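PDB 4LE4: beta-glucanase from Podospora anserina, which probably hydrolyses beta-glucans such as cellulose, as a family GH131 glycoside hydrolase. Local coordinates for residues 1-13 with 229-243. Residues are numbered along the deposited sequence; the frame is centred on the assembly and turned at random.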
# COMPACT_ATOMS: atom_id res chain seq x y z
N GLY A 1 -17.97 -3.94 -13.04
CA GLY A 1 -17.25 -3.67 -11.74
C GLY A 1 -18.04 -2.81 -10.76
O GLY A 1 -19.05 -2.21 -11.13
N THR A 2 -17.59 -2.75 -9.51
CA THR A 2 -18.26 -1.96 -8.49
C THR A 2 -17.25 -1.54 -7.44
O THR A 2 -16.63 -2.39 -6.81
CB THR A 2 -19.32 -2.76 -7.74
OG1 THR A 2 -20.30 -3.25 -8.66
CG2 THR A 2 -20.00 -1.89 -6.70
N ILE A 3 -17.09 -0.24 -7.23
CA ILE A 3 -16.14 0.22 -6.22
C ILE A 3 -16.79 0.09 -4.86
O ILE A 3 -17.81 0.74 -4.60
CB ILE A 3 -15.77 1.69 -6.40
CG1 ILE A 3 -15.02 1.86 -7.72
CG2 ILE A 3 -14.92 2.17 -5.19
CD1 ILE A 3 -14.74 3.33 -8.09
N LEU A 4 -16.21 -0.73 -3.99
CA LEU A 4 -16.74 -0.92 -2.65
C LEU A 4 -16.25 0.18 -1.73
O LEU A 4 -16.96 0.63 -0.84
CB LEU A 4 -16.29 -2.26 -2.06
CG LEU A 4 -16.74 -3.53 -2.77
CD1 LEU A 4 -16.16 -4.74 -2.06
CD2 LEU A 4 -18.27 -3.60 -2.75
N TRP A 5 -15.00 0.58 -1.93
CA TRP A 5 -14.42 1.63 -1.11
C TRP A 5 -13.36 2.36 -1.94
O TRP A 5 -12.59 1.74 -2.68
CB TRP A 5 -13.81 1.03 0.16
CG TRP A 5 -12.91 1.99 0.91
CD1 TRP A 5 -13.27 2.90 1.85
CD2 TRP A 5 -11.48 2.10 0.77
NE1 TRP A 5 -12.16 3.57 2.33
CE2 TRP A 5 -11.05 3.09 1.68
CE3 TRP A 5 -10.53 1.44 -0.02
CZ2 TRP A 5 -9.69 3.46 1.81
CZ3 TRP A 5 -9.15 1.81 0.11
CH2 TRP A 5 -8.76 2.80 1.03
N ASP A 6 -13.38 3.68 -1.85
CA ASP A 6 -12.48 4.54 -2.60
C ASP A 6 -11.45 5.22 -1.69
O ASP A 6 -11.80 6.05 -0.83
CB ASP A 6 -13.30 5.61 -3.33
CG ASP A 6 -12.57 6.21 -4.50
OD1 ASP A 6 -11.32 6.32 -4.43
OD2 ASP A 6 -13.25 6.59 -5.49
N GLY A 7 -10.17 4.90 -1.91
CA GLY A 7 -9.17 5.51 -1.07
C GLY A 7 -8.26 6.40 -1.89
O GLY A 7 -7.12 6.60 -1.52
N ARG A 8 -8.79 6.98 -2.96
CA ARG A 8 -7.97 7.82 -3.81
C ARG A 8 -7.79 9.27 -3.40
O ARG A 8 -7.11 10.00 -4.09
CB ARG A 8 -8.47 7.71 -5.24
CG ARG A 8 -8.15 6.32 -5.79
CD ARG A 8 -8.72 6.08 -7.13
NE ARG A 8 -10.19 6.12 -7.18
CZ ARG A 8 -10.88 5.97 -8.31
NH1 ARG A 8 -12.21 6.01 -8.29
NH2 ARG A 8 -10.23 5.81 -9.46
N PHE A 9 -8.39 9.64 -2.26
CA PHE A 9 -8.33 10.96 -1.62
C PHE A 9 -9.05 12.05 -2.42
O PHE A 9 -8.92 13.23 -2.11
CB PHE A 9 -6.87 11.40 -1.44
CG PHE A 9 -5.98 10.38 -0.73
CD1 PHE A 9 -6.05 10.22 0.64
CD2 PHE A 9 -5.05 9.64 -1.45
CE1 PHE A 9 -5.19 9.31 1.30
CE2 PHE A 9 -4.19 8.73 -0.79
CZ PHE A 9 -4.27 8.58 0.58
N ASN A 10 -9.83 11.65 -3.42
CA ASN A 10 -10.48 12.62 -4.30
C ASN A 10 -11.38 13.67 -3.66
O ASN A 10 -11.55 14.75 -4.25
CB ASN A 10 -11.24 11.92 -5.43
CG ASN A 10 -10.31 11.32 -6.46
OD1 ASN A 10 -9.17 11.79 -6.66
ND2 ASN A 10 -10.79 10.32 -7.16
N ASP A 11 -11.93 13.38 -2.49
CA ASP A 11 -12.76 14.36 -1.79
C ASP A 11 -11.99 15.12 -0.71
O ASP A 11 -12.58 15.86 0.08
CB ASP A 11 -13.99 13.68 -1.19
CG ASP A 11 -15.06 13.37 -2.23
OD1 ASP A 11 -14.86 13.66 -3.42
OD2 ASP A 11 -16.14 12.83 -1.85
N MET A 12 -10.68 14.93 -0.65
CA MET A 12 -9.86 15.65 0.32
C MET A 12 -9.10 16.75 -0.35
O MET A 12 -8.64 16.60 -1.49
CB MET A 12 -8.81 14.75 0.97
CG MET A 12 -9.37 13.79 1.96
SD MET A 12 -7.99 12.92 2.73
CE MET A 12 -8.83 11.42 3.12
N THR A 13 -8.94 17.86 0.35
CA THR A 13 -8.17 18.95 -0.18
C THR A 13 -6.69 18.77 0.13
O THR A 13 -5.84 19.02 -0.71
CB THR A 13 -8.70 20.26 0.40
OG1 THR A 13 -10.03 20.44 -0.11
CG2 THR A 13 -7.81 21.45 0.01
N VAL A 229 -5.53 3.97 -4.83
CA VAL A 229 -5.87 2.98 -3.82
C VAL A 229 -7.40 2.84 -3.73
O VAL A 229 -8.07 3.81 -3.43
CB VAL A 229 -5.37 3.43 -2.44
CG1 VAL A 229 -5.74 2.36 -1.38
CG2 VAL A 229 -3.82 3.67 -2.49
N TYR A 230 -7.94 1.67 -4.02
CA TYR A 230 -9.39 1.44 -3.92
C TYR A 230 -9.67 -0.06 -3.93
O TYR A 230 -8.80 -0.89 -4.25
CB TYR A 230 -10.16 2.16 -5.05
CG TYR A 230 -9.94 1.64 -6.47
CD1 TYR A 230 -10.87 0.77 -7.06
CD2 TYR A 230 -8.83 2.03 -7.23
CE1 TYR A 230 -10.70 0.31 -8.37
CE2 TYR A 230 -8.65 1.56 -8.54
CZ TYR A 230 -9.60 0.70 -9.09
OH TYR A 230 -9.47 0.26 -10.38
N ILE A 231 -10.88 -0.43 -3.54
CA ILE A 231 -11.27 -1.83 -3.46
C ILE A 231 -12.54 -2.02 -4.28
O ILE A 231 -13.49 -1.27 -4.11
CB ILE A 231 -11.54 -2.24 -2.02
CG1 ILE A 231 -10.25 -2.13 -1.18
CG2 ILE A 231 -12.05 -3.68 -2.01
CD1 ILE A 231 -10.50 -2.15 0.37
N GLU A 232 -12.55 -3.03 -5.14
CA GLU A 232 -13.72 -3.26 -5.98
C GLU A 232 -14.11 -4.74 -6.00
O GLU A 232 -13.31 -5.61 -5.64
CB GLU A 232 -13.44 -2.72 -7.40
CG GLU A 232 -12.84 -3.71 -8.33
CD GLU A 232 -12.35 -3.12 -9.65
OE1 GLU A 232 -13.04 -2.30 -10.27
OE2 GLU A 232 -11.27 -3.53 -10.09
N SER A 233 -15.35 -5.02 -6.39
CA SER A 233 -15.78 -6.41 -6.46
C SER A 233 -16.42 -6.65 -7.80
O SER A 233 -16.65 -5.70 -8.55
CB SER A 233 -16.81 -6.73 -5.38
OG SER A 233 -17.94 -5.89 -5.53
N GLY A 234 -16.68 -7.92 -8.09
CA GLY A 234 -17.30 -8.32 -9.34
C GLY A 234 -16.67 -7.67 -10.55
O GLY A 234 -17.14 -6.63 -11.01
N SER A 235 -15.60 -8.26 -11.07
CA SER A 235 -14.92 -7.75 -12.25
C SER A 235 -13.77 -6.78 -11.93
O SER A 235 -13.94 -5.77 -11.25
CB SER A 235 -15.91 -7.09 -13.21
OG SER A 235 -15.35 -6.90 -14.49
N LEU A 236 -12.60 -7.11 -12.43
CA LEU A 236 -11.41 -6.31 -12.20
C LEU A 236 -11.21 -5.23 -13.26
O LEU A 236 -11.32 -5.48 -14.46
CB LEU A 236 -10.19 -7.21 -12.21
CG LEU A 236 -8.85 -6.47 -12.23
CD1 LEU A 236 -8.68 -5.64 -10.95
CD2 LEU A 236 -7.76 -7.50 -12.37
N THR A 237 -10.92 -4.03 -12.80
CA THR A 237 -10.63 -2.93 -13.71
C THR A 237 -9.13 -3.02 -13.94
O THR A 237 -8.37 -2.82 -13.00
CB THR A 237 -10.95 -1.59 -13.04
OG1 THR A 237 -12.37 -1.51 -12.84
CG2 THR A 237 -10.49 -0.45 -13.89
N THR A 238 -8.69 -3.32 -15.16
CA THR A 238 -7.26 -3.45 -15.41
C THR A 238 -6.62 -2.12 -15.80
O THR A 238 -5.41 -1.98 -15.78
CB THR A 238 -6.96 -4.48 -16.51
OG1 THR A 238 -7.62 -4.10 -17.71
CG2 THR A 238 -7.42 -5.89 -16.07
N SER A 239 -7.45 -1.15 -16.18
CA SER A 239 -6.95 0.17 -16.54
C SER A 239 -6.35 0.87 -15.32
O SER A 239 -6.99 0.96 -14.27
CB SER A 239 -8.10 1.04 -17.05
OG SER A 239 -7.65 2.38 -17.13
N VAL A 240 -5.15 1.41 -15.46
CA VAL A 240 -4.57 2.07 -14.30
C VAL A 240 -5.27 3.39 -13.98
O VAL A 240 -5.08 3.95 -12.89
CB VAL A 240 -3.04 2.32 -14.48
CG1 VAL A 240 -2.34 1.00 -14.82
CG2 VAL A 240 -2.77 3.35 -15.57
N ALA A 241 -6.10 3.89 -14.91
CA ALA A 241 -6.83 5.13 -14.67
C ALA A 241 -8.11 4.89 -13.86
O ALA A 241 -8.82 5.84 -13.55
CB ALA A 241 -7.16 5.81 -15.98
N GLY A 242 -8.42 3.63 -13.56
CA GLY A 242 -9.58 3.31 -12.74
C GLY A 242 -10.94 3.24 -13.43
O GLY A 242 -11.05 3.60 -14.60
N PRO A 243 -11.99 2.81 -12.73
CA PRO A 243 -13.33 2.71 -13.32
C PRO A 243 -13.84 4.07 -13.80
O PRO A 243 -13.48 5.11 -13.25
CB PRO A 243 -14.19 2.17 -12.18
CG PRO A 243 -13.19 1.45 -11.30
CD PRO A 243 -12.00 2.39 -11.32
O HOH W 1 -19.49 -6.18 -12.63
O HOH W 2 -4.85 6.48 -3.48
O HOH W 3 -11.41 5.98 -12.16
O HOH W 4 -14.21 5.79 -10.46
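A classic beta bulge breaks the antiparallel pairing of the N-terminal strand 2-6 with the end of strand 222-233: Leu4 and Trp5 both face Ile231, whose O accepts from Leu4 N at 2.8 Å and, more nearly straight, from Trp5 N. Ile231 N returns a nearly straight bond to Trp5 O (2.9 Å, 172°) and completes the bulge; Ser233 N to Thr2 O continues the pairing on one side, a weak Gly7 N to Val229 O bond on the other. The Trp5 indole, its CG turned away from the backbone N (chi1 167°), lies alongside strand 222-233 on the face that also carries Ile231; CE3 meets Ile231 CD1 at 3.6 Å, while Val229 CG1 lies at the ring edge, 3.8 Å from CZ3. On the face carrying Ile3, Asp6, Tyr230 and Glu232, Ile3 CD1 packs on Pro243 CG (4.0 Å). Asp6 OD1 closes an Asx turn by accepting from Arg8 N, and its carboxylate takes Arg8 side-on, NE to OD1 and NH1 to OD2, a salt bridge that holds the guanidinium over the Tyr230 face in a cation-pi contact, CZ 5.0 Å from the ring centroid, planes 35° apart. Two waters carry Arg8 on to the returning tail: one joins NH2 to Ala241 O, the other NH1 to Pro243 O. In the concanavalin-clan beta-sandwich, Trp5 NE1 bonds to Pro29 O and its ring meets Tyr30 edge-to-face, while strand 94-102 pairs with strand 222-233, stacking His98 on Tyr230.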